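Local structure of acetyltransferase (Klebsiella pneumoniae, 5XUN) at the acetyl coenzyme *a site and the interface of chains A and B. The protein acts as the acetyltransferase toxin of a type II toxin-antitoxin pair, probably moving the acetyl group of acetyl-CoA onto glycyl-tRNA. Residues are numbered along the deposited sequence; one frame, centred on the assembly and turned at random. Chains: chain A/B, Acetyltransferase.

Contact 1 is the acetyl-CoA pocket of one GNAT subunit, and contact 2 is a patch of the two-fold interface that joins the two copies; the centres of their C-alpha atoms lie about 31 Å apart. Strand 88-99 connects them in kind: its backbone receives the acetyl and pantetheine groups, and that of A:Arg96 borders the acetyl group, while the side chain of B:Arg96 reaches a tyrosine of the partner. Helix 26-34 supplies A:Leu28 to the cofactor and B:Phe31 as the support behind B:Arg96. Each chain thus meets its partner with elements that also line its own cofactor pocket, and pairing may help to hold them in place.

Contact 1: the acetyl coenzyme *a site. Residues chain A 23, 25, 28, 95-99, 104-110, 135, 137-138, 140-141, 143-145, 147. With ACO (acetyl coenzyme *a), chain C.
A:Phe144 carries CG anti to its backbone N (chi1 168°), which swings the ring into the bend of acetyl-CoA: CD1 meets the adenine at ACO C8A, edge-to-face with the planes 58° apart, while pantetheine carbon CCP sits over one ring face near the rim. A:Gln104, extended beyond CG, lays its amide along the pantetheine; NE2 donates to A:Cys23 O on a lone pair and to A:Ile99 O from above the carbonyl plane, fixing the amide's rotation. The pantetheine runs beside strand 88-99 as if it were another strand. A:Leu97 N donates a hydrogen bond to the acetyl oxygen ACO O at 2.8 Å, which could help polarise the thioester, and A:Leu97 O takes ACO N4P nearly along its C=O axis. A:Ile99 N donates to ACO O9P, a pantetheine amide carbonyl, at 2.7 Å. The pyrophosphate rests in the GNAT loop Q/R-x-x-G-x-G/A, here A:Gln104 to A:Gly109. A:Gly107 N donates to ACO O1A of the first phosphate (P1A) at 2.9 Å. A:Glu110 N donates to O2A of the same phosphate and A:Gly109 N to O4A of the second (P2A), both from the start of helix 108-126, whose dipole probably helps to balance the charge. A poorly ordered A:Arg147 pairs NH2 with ACO O9A of the 3'-phosphate. The engineered A:Phe145, natively tyrosine, turns its CE2 edge to the thioester sulfur ACO S1P (3.7 Å). The cofactor lies between strand 88-99 and helix 139-147, its acetyl end where strands 88-99 and 131-135 part, as GNAT strands do.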
# COMPACT_ATOMS: atom_id res chain seq x y z
N CYS A 23 3.26 -26.11 -9.18
CA CYS A 23 3.33 -26.07 -7.73
C CYS A 23 2.39 -27.06 -7.06
O CYS A 23 2.44 -27.20 -5.83
CB CYS A 23 3.02 -24.66 -7.21
SG CYS A 23 1.29 -24.18 -7.35
N GLU A 25 -1.01 -26.83 -7.31
CA GLU A 25 -2.34 -26.22 -7.24
C GLU A 25 -2.61 -25.59 -8.60
O GLU A 25 -1.92 -24.63 -8.99
CB GLU A 25 -2.42 -25.16 -6.13
CG GLU A 25 -2.02 -25.65 -4.76
CD GLU A 25 -3.04 -26.60 -4.17
OE1 GLU A 25 -2.62 -27.62 -3.58
OE2 GLU A 25 -4.25 -26.32 -4.28
N LEU A 28 -2.95 -21.73 -9.12
CA LEU A 28 -1.73 -20.93 -9.09
C LEU A 28 -0.84 -21.19 -10.30
O LEU A 28 -0.08 -20.30 -10.69
CB LEU A 28 -0.95 -21.20 -7.81
CG LEU A 28 -1.75 -20.87 -6.54
CD1 LEU A 28 -0.87 -20.96 -5.32
CD2 LEU A 28 -2.35 -19.48 -6.66
N GLY A 95 -1.16 -11.84 -2.31
CA GLY A 95 -2.22 -12.43 -3.12
C GLY A 95 -1.97 -13.89 -3.45
O GLY A 95 -2.90 -14.70 -3.44
N ARG A 96 -0.72 -14.24 -3.72
CA ARG A 96 -0.37 -15.58 -4.18
C ARG A 96 1.06 -15.85 -3.80
O ARG A 96 1.89 -14.94 -3.80
CB ARG A 96 -0.50 -15.74 -5.70
CG ARG A 96 -1.90 -15.83 -6.18
CD ARG A 96 -2.00 -15.37 -7.60
NE ARG A 96 -3.36 -14.92 -7.84
CZ ARG A 96 -3.76 -13.67 -7.63
NH1 ARG A 96 -2.90 -12.76 -7.20
NH2 ARG A 96 -5.02 -13.34 -7.87
N LEU A 97 1.35 -17.11 -3.51
CA LEU A 97 2.70 -17.57 -3.28
C LEU A 97 2.74 -19.03 -3.70
O LEU A 97 1.84 -19.80 -3.34
CB LEU A 97 3.10 -17.42 -1.80
CG LEU A 97 4.39 -18.13 -1.41
CD1 LEU A 97 5.54 -17.26 -1.81
CD2 LEU A 97 4.42 -18.38 0.09
N ALA A 98 3.74 -19.40 -4.50
CA ALA A 98 3.82 -20.76 -5.01
C ALA A 98 5.26 -21.11 -5.31
O ALA A 98 6.03 -20.26 -5.77
CB ALA A 98 2.95 -20.96 -6.26
N ILE A 99 5.63 -22.35 -5.02
CA ILE A 99 6.94 -22.90 -5.31
C ILE A 99 6.76 -24.12 -6.20
O ILE A 99 5.84 -24.92 -5.99
CB ILE A 99 7.67 -23.28 -4.00
CG1 ILE A 99 7.81 -22.05 -3.09
CG2 ILE A 99 9.03 -23.90 -4.29
CD1 ILE A 99 8.86 -21.05 -3.51
N GLN A 104 10.13 -27.83 -3.68
CA GLN A 104 9.43 -27.67 -2.42
C GLN A 104 10.15 -28.45 -1.31
O GLN A 104 10.89 -29.40 -1.56
CB GLN A 104 7.98 -28.12 -2.54
CG GLN A 104 7.14 -27.17 -3.39
CD GLN A 104 5.68 -27.56 -3.44
OE1 GLN A 104 5.27 -28.55 -2.85
NE2 GLN A 104 4.89 -26.76 -4.15
N GLY A 105 9.90 -28.03 -0.07
CA GLY A 105 10.55 -28.67 1.06
C GLY A 105 12.02 -28.37 1.23
O GLY A 105 12.73 -29.15 1.86
N GLN A 106 12.51 -27.26 0.65
CA GLN A 106 13.91 -26.87 0.82
C GLN A 106 14.09 -25.49 1.45
O GLN A 106 15.21 -24.97 1.46
CB GLN A 106 14.66 -26.91 -0.52
CG GLN A 106 14.59 -28.25 -1.20
CD GLN A 106 15.08 -28.22 -2.64
OE1 GLN A 106 15.70 -27.25 -3.09
NE2 GLN A 106 14.82 -29.30 -3.38
N GLY A 107 13.02 -24.88 1.95
CA GLY A 107 13.12 -23.54 2.49
C GLY A 107 12.87 -22.41 1.51
O GLY A 107 12.94 -21.24 1.92
N TRP A 108 12.59 -22.71 0.23
CA TRP A 108 12.35 -21.63 -0.74
C TRP A 108 11.06 -20.88 -0.44
O TRP A 108 11.00 -19.65 -0.63
CB TRP A 108 12.31 -22.19 -2.17
CG TRP A 108 13.62 -22.71 -2.65
CD1 TRP A 108 13.90 -24.01 -3.00
CD2 TRP A 108 14.85 -21.98 -2.79
NE1 TRP A 108 15.22 -24.12 -3.36
CE2 TRP A 108 15.82 -22.89 -3.25
CE3 TRP A 108 15.21 -20.65 -2.59
CZ2 TRP A 108 17.14 -22.51 -3.50
CZ3 TRP A 108 16.52 -20.27 -2.84
CH2 TRP A 108 17.47 -21.20 -3.29
N GLY A 109 10.00 -21.58 -0.04
CA GLY A 109 8.78 -20.89 0.35
C GLY A 109 9.02 -19.91 1.48
O GLY A 109 8.63 -18.74 1.42
N GLU A 110 9.71 -20.38 2.52
CA GLU A 110 10.12 -19.53 3.63
C GLU A 110 10.98 -18.37 3.15
O GLU A 110 10.85 -17.25 3.65
CB GLU A 110 10.88 -20.38 4.64
CG GLU A 110 11.36 -19.63 5.87
CD GLU A 110 11.41 -20.53 7.10
OE1 GLU A 110 11.13 -21.74 6.97
OE2 GLU A 110 11.75 -20.03 8.19
N GLU A 135 -4.96 -14.59 2.73
CA GLU A 135 -5.99 -15.62 2.80
C GLU A 135 -5.37 -16.95 2.37
O GLU A 135 -5.00 -17.11 1.20
CB GLU A 135 -7.18 -15.28 1.92
CG GLU A 135 -8.06 -16.49 1.65
CD GLU A 135 -9.48 -16.13 1.29
OE1 GLU A 135 -9.69 -15.09 0.63
OE2 GLU A 135 -10.39 -16.91 1.65
N LEU A 137 -5.02 -20.55 0.99
CA LEU A 137 -5.83 -21.24 -0.02
C LEU A 137 -6.40 -22.55 0.50
O LEU A 137 -7.47 -22.96 0.07
CB LEU A 137 -5.00 -21.50 -1.27
CG LEU A 137 -5.02 -20.37 -2.30
CD1 LEU A 137 -4.62 -20.90 -3.66
CD2 LEU A 137 -6.40 -19.71 -2.36
N ASN A 138 -5.70 -23.20 1.42
CA ASN A 138 -6.10 -24.50 1.93
C ASN A 138 -5.42 -24.71 3.27
O ASN A 138 -4.67 -23.86 3.75
CB ASN A 138 -5.75 -25.61 0.93
CG ASN A 138 -4.29 -25.56 0.48
OD1 ASN A 138 -3.38 -25.40 1.28
ND2 ASN A 138 -4.08 -25.69 -0.83
N LYS A 140 -3.09 -26.79 4.10
CA LYS A 140 -1.64 -26.93 3.94
C LYS A 140 -0.94 -25.56 3.93
O LYS A 140 0.09 -25.38 4.57
CB LYS A 140 -1.31 -27.70 2.66
CG LYS A 140 0.09 -28.30 2.64
CD LYS A 140 0.75 -28.10 1.28
CE LYS A 140 2.16 -28.66 1.27
NZ LYS A 140 3.19 -27.60 1.47
N ALA A 141 -1.52 -24.61 3.20
CA ALA A 141 -0.99 -23.25 3.16
C ALA A 141 -1.19 -22.56 4.51
O ALA A 141 -0.31 -21.81 4.97
CB ALA A 141 -1.67 -22.46 2.04
N ALA A 143 -1.26 -23.89 7.56
CA ALA A 143 -0.25 -24.37 8.51
C ALA A 143 1.13 -23.80 8.19
O ALA A 143 1.93 -23.56 9.11
CB ALA A 143 -0.22 -25.90 8.50
N PHE A 144 1.44 -23.64 6.91
CA PHE A 144 2.71 -23.02 6.51
C PHE A 144 2.84 -21.60 7.07
O PHE A 144 3.88 -21.25 7.64
CB PHE A 144 2.81 -23.03 4.98
CG PHE A 144 3.93 -22.19 4.42
CD1 PHE A 144 5.24 -22.61 4.48
CD2 PHE A 144 3.64 -21.01 3.73
CE1 PHE A 144 6.25 -21.85 3.93
CE2 PHE A 144 4.65 -20.25 3.18
CZ PHE A 144 5.95 -20.66 3.28
N PHE A 145 1.81 -20.77 6.90
CA PHE A 145 1.93 -19.39 7.36
C PHE A 145 1.90 -19.31 8.88
O PHE A 145 2.62 -18.50 9.48
CB PHE A 145 0.82 -18.53 6.75
CG PHE A 145 0.99 -18.24 5.28
CD1 PHE A 145 2.08 -17.50 4.83
CD2 PHE A 145 0.07 -18.71 4.35
CE1 PHE A 145 2.24 -17.23 3.48
CE2 PHE A 145 0.22 -18.45 3.00
CZ PHE A 145 1.31 -17.71 2.56
N ARG A 147 3.09 -21.45 10.85
CA ARG A 147 4.37 -21.90 11.34
C ARG A 147 5.44 -20.82 11.18
O ARG A 147 6.41 -20.82 11.93
CB ARG A 147 4.73 -23.22 10.63
CG ARG A 147 5.99 -23.92 11.12
CD ARG A 147 7.16 -23.44 10.33
NE ARG A 147 8.41 -23.47 11.09
CZ ARG A 147 9.56 -22.93 10.67
NH1 ARG A 147 9.62 -22.33 9.50
NH2 ARG A 147 10.62 -23.01 11.45
N1A ACO C . 2.56 -27.76 7.64
C2A ACO C . 3.50 -27.47 8.56
N3A ACO C . 4.68 -26.91 8.26
C4A ACO C . 4.99 -26.60 6.99
C5A ACO C . 4.03 -26.87 5.91
C6A ACO C . 2.75 -27.49 6.33
N6A ACO C . 1.79 -27.79 5.42
N7A ACO C . 4.60 -26.46 4.76
C8A ACO C . 5.83 -25.96 5.07
N9A ACO C . 6.05 -26.05 6.39
C1B ACO C . 7.25 -25.62 7.12
C2B ACO C . 8.42 -26.53 6.80
O2B ACO C . 8.41 -27.70 7.61
C3B ACO C . 9.57 -25.60 7.11
O3B ACO C . 9.74 -25.55 8.51
P3B ACO C . 11.05 -26.19 9.18
O7A ACO C . 10.83 -27.68 8.98
O8A ACO C . 12.17 -25.60 8.36
O9A ACO C . 11.00 -25.72 10.61
C4B ACO C . 9.07 -24.23 6.69
O4B ACO C . 7.64 -24.31 6.70
C5B ACO C . 9.59 -23.82 5.32
O5B ACO C . 8.95 -24.61 4.32
P1A ACO C . 9.45 -24.52 2.79
O1A ACO C . 10.30 -25.74 2.51
O2A ACO C . 10.03 -23.15 2.57
O3A ACO C . 8.03 -24.65 2.07
P2A ACO C . 7.86 -24.83 0.48
O4A ACO C . 9.09 -24.32 -0.19
O5A ACO C . 7.32 -26.21 0.20
O6A ACO C . 6.67 -23.78 0.28
CBP ACO C . 4.34 -23.66 -0.22
CCP ACO C . 5.39 -24.09 0.79
CDP ACO C . 4.55 -22.23 -0.70
CEP ACO C . 2.98 -23.79 0.45
CAP ACO C . 4.52 -24.64 -1.38
OAP ACO C . 4.21 -25.95 -0.89
C9P ACO C . 3.58 -24.37 -2.52
O9P ACO C . 3.92 -23.68 -3.47
N8P ACO C . 2.39 -24.95 -2.41
C7P ACO C . 1.40 -24.96 -3.48
C6P ACO C . 0.77 -23.60 -3.67
C5P ACO C . 0.21 -23.12 -2.36
O5P ACO C . -0.51 -23.84 -1.68
N4P ACO C . 0.54 -21.88 -2.00
C3P ACO C . -0.09 -21.22 -0.88
C2P ACO C . -1.36 -20.50 -1.28
S1P ACO C . -1.72 -19.23 -0.10
C ACO C . -1.55 -17.94 -1.13
O ACO C . -0.90 -18.09 -2.15
CH3 ACO C . -2.22 -16.65 -0.78
O HOH W 1 11.49 -25.13 -0.60
O HOH W 2 6.14 -28.34 2.05

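Contact 2: the interface of chains A and B. Residues chain A 83-86, 130; chain B 31, 39, 44, 96.
From the end of helix 78-83 the chain runs through A:Ile84 and A:Pro85 into an extended A:Tyr86 (phi/psi -136/173°), presenting three successive side chains to chain B. A:Tyr86 has CG roughly anti to its carbonyl carbon (chi1 -41°), which sends the ring toward chain B and points its phenol tip to tip at two partners. Its OH donates to B:Gln39 OE1 at 2.8 Å, arriving in the carbonyl plane on a lone pair, with ring and amide planes nearly perpendicular. The same oxygen accepts from B:Arg96 NH2 at 2.6 Å, though this bond is bent and the phenol lies out of the guanidinium plane. B:Arg96 is steadied by B:Phe31, with NE of B:Arg96 standing over the centre of the B:Phe31 ring. Water 3 closes a small circuit, 3.0 Å from A:Tyr86 OH and 3.2 Å from B:Gln39 NE2, so the phenol oxygen is gripped by an amide, a guanidinium and a water; the nearby positive charge may make the hydroxyl a better donor to the amide. Beside this polar tip, B:Ile44 wedges into chain A. Its side chain crosses that of A:Ile84 at about a right angle, CD1 to CG1 at 3.8 Å, and lies side by side with A:Tyr130, pointing the same way, while CG2 touches the edge of the A:Tyr86 ring at CE1. A:Pro85 CG meets the amide carbon CD of B:Gln39. Repeated about the two-fold axis, this patch helps to hold together the two copies of the deposited assembly, plausibly the toxin's dimer.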
# COMPACT_ATOMS: atom_id res chain seq x y z
N LYS A 83 -6.07 0.60 19.13
CA LYS A 83 -5.01 1.40 18.54
C LYS A 83 -5.29 1.78 17.09
O LYS A 83 -4.63 2.68 16.56
CB LYS A 83 -3.67 0.66 18.63
CG LYS A 83 -3.17 0.48 20.06
CD LYS A 83 -1.67 0.23 20.09
CE LYS A 83 -1.15 0.09 21.51
NZ LYS A 83 -1.37 1.34 22.31
N ILE A 84 -6.24 1.11 16.43
CA ILE A 84 -6.63 1.41 15.06
C ILE A 84 -7.89 2.27 15.11
O ILE A 84 -8.98 1.74 15.38
CB ILE A 84 -6.84 0.14 14.23
CG1 ILE A 84 -5.58 -0.74 14.31
CG2 ILE A 84 -7.22 0.49 12.81
CD1 ILE A 84 -5.80 -2.18 13.98
N PRO A 85 -7.80 3.56 14.82
CA PRO A 85 -8.93 4.47 15.05
C PRO A 85 -9.99 4.46 13.96
O PRO A 85 -10.81 5.38 13.92
CB PRO A 85 -8.25 5.85 15.12
CG PRO A 85 -6.86 5.65 14.55
CD PRO A 85 -6.66 4.23 14.19
N TYR A 86 -9.99 3.48 13.06
CA TYR A 86 -10.95 3.43 11.97
C TYR A 86 -11.46 2.02 11.82
O TYR A 86 -10.97 1.09 12.48
CB TYR A 86 -10.35 3.91 10.66
CG TYR A 86 -9.48 5.11 10.85
CD1 TYR A 86 -8.11 4.96 11.04
CD2 TYR A 86 -10.02 6.38 10.90
CE1 TYR A 86 -7.31 6.05 11.25
CE2 TYR A 86 -9.22 7.48 11.10
CZ TYR A 86 -7.86 7.31 11.28
OH TYR A 86 -7.04 8.39 11.48
N TYR A 130 -0.13 -1.54 8.33
CA TYR A 130 -0.16 -2.12 9.66
C TYR A 130 0.33 -3.56 9.68
O TYR A 130 0.73 -4.05 10.74
CB TYR A 130 -1.58 -1.99 10.24
CG TYR A 130 -1.73 -2.47 11.66
CD1 TYR A 130 -1.13 -1.79 12.71
CD2 TYR A 130 -2.52 -3.58 11.96
CE1 TYR A 130 -1.27 -2.22 14.02
CE2 TYR A 130 -2.66 -4.02 13.26
CZ TYR A 130 -2.04 -3.34 14.29
OH TYR A 130 -2.18 -3.77 15.59
N PHE B 31 -6.05 16.97 14.54
CA PHE B 31 -5.35 15.74 14.18
C PHE B 31 -3.84 15.95 14.20
O PHE B 31 -3.10 15.10 14.70
CB PHE B 31 -5.80 15.22 12.81
CG PHE B 31 -5.19 13.90 12.46
CD1 PHE B 31 -3.94 13.82 11.86
CD2 PHE B 31 -5.86 12.72 12.75
CE1 PHE B 31 -3.37 12.59 11.56
CE2 PHE B 31 -5.29 11.49 12.45
CZ PHE B 31 -4.05 11.43 11.85
N GLN B 39 -0.14 7.91 15.23
CA GLN B 39 -0.59 6.99 14.18
C GLN B 39 0.53 6.72 13.17
O GLN B 39 0.57 5.64 12.59
CB GLN B 39 -1.84 7.54 13.51
CG GLN B 39 -3.03 7.57 14.46
CD GLN B 39 -4.34 8.00 13.81
OE1 GLN B 39 -4.47 8.02 12.59
NE2 GLN B 39 -5.31 8.34 14.64
N ILE B 44 -0.24 3.08 11.16
CA ILE B 44 -1.58 3.34 10.65
C ILE B 44 -1.54 4.27 9.45
O ILE B 44 -2.40 4.21 8.56
CB ILE B 44 -2.45 3.93 11.78
CG1 ILE B 44 -2.62 2.93 12.92
CG2 ILE B 44 -3.82 4.33 11.29
CD1 ILE B 44 -3.17 1.59 12.47
N ARG B 96 -5.40 12.73 4.79
CA ARG B 96 -5.48 14.11 5.22
C ARG B 96 -4.46 14.93 4.44
O ARG B 96 -3.37 14.45 4.14
CB ARG B 96 -5.17 14.27 6.70
CG ARG B 96 -6.27 13.83 7.61
CD ARG B 96 -5.69 13.43 8.93
NE ARG B 96 -6.61 12.52 9.58
CZ ARG B 96 -6.59 11.21 9.41
NH1 ARG B 96 -5.68 10.66 8.61
NH2 ARG B 96 -7.47 10.45 10.04
O HOH W 3 -8.30 9.28 14.06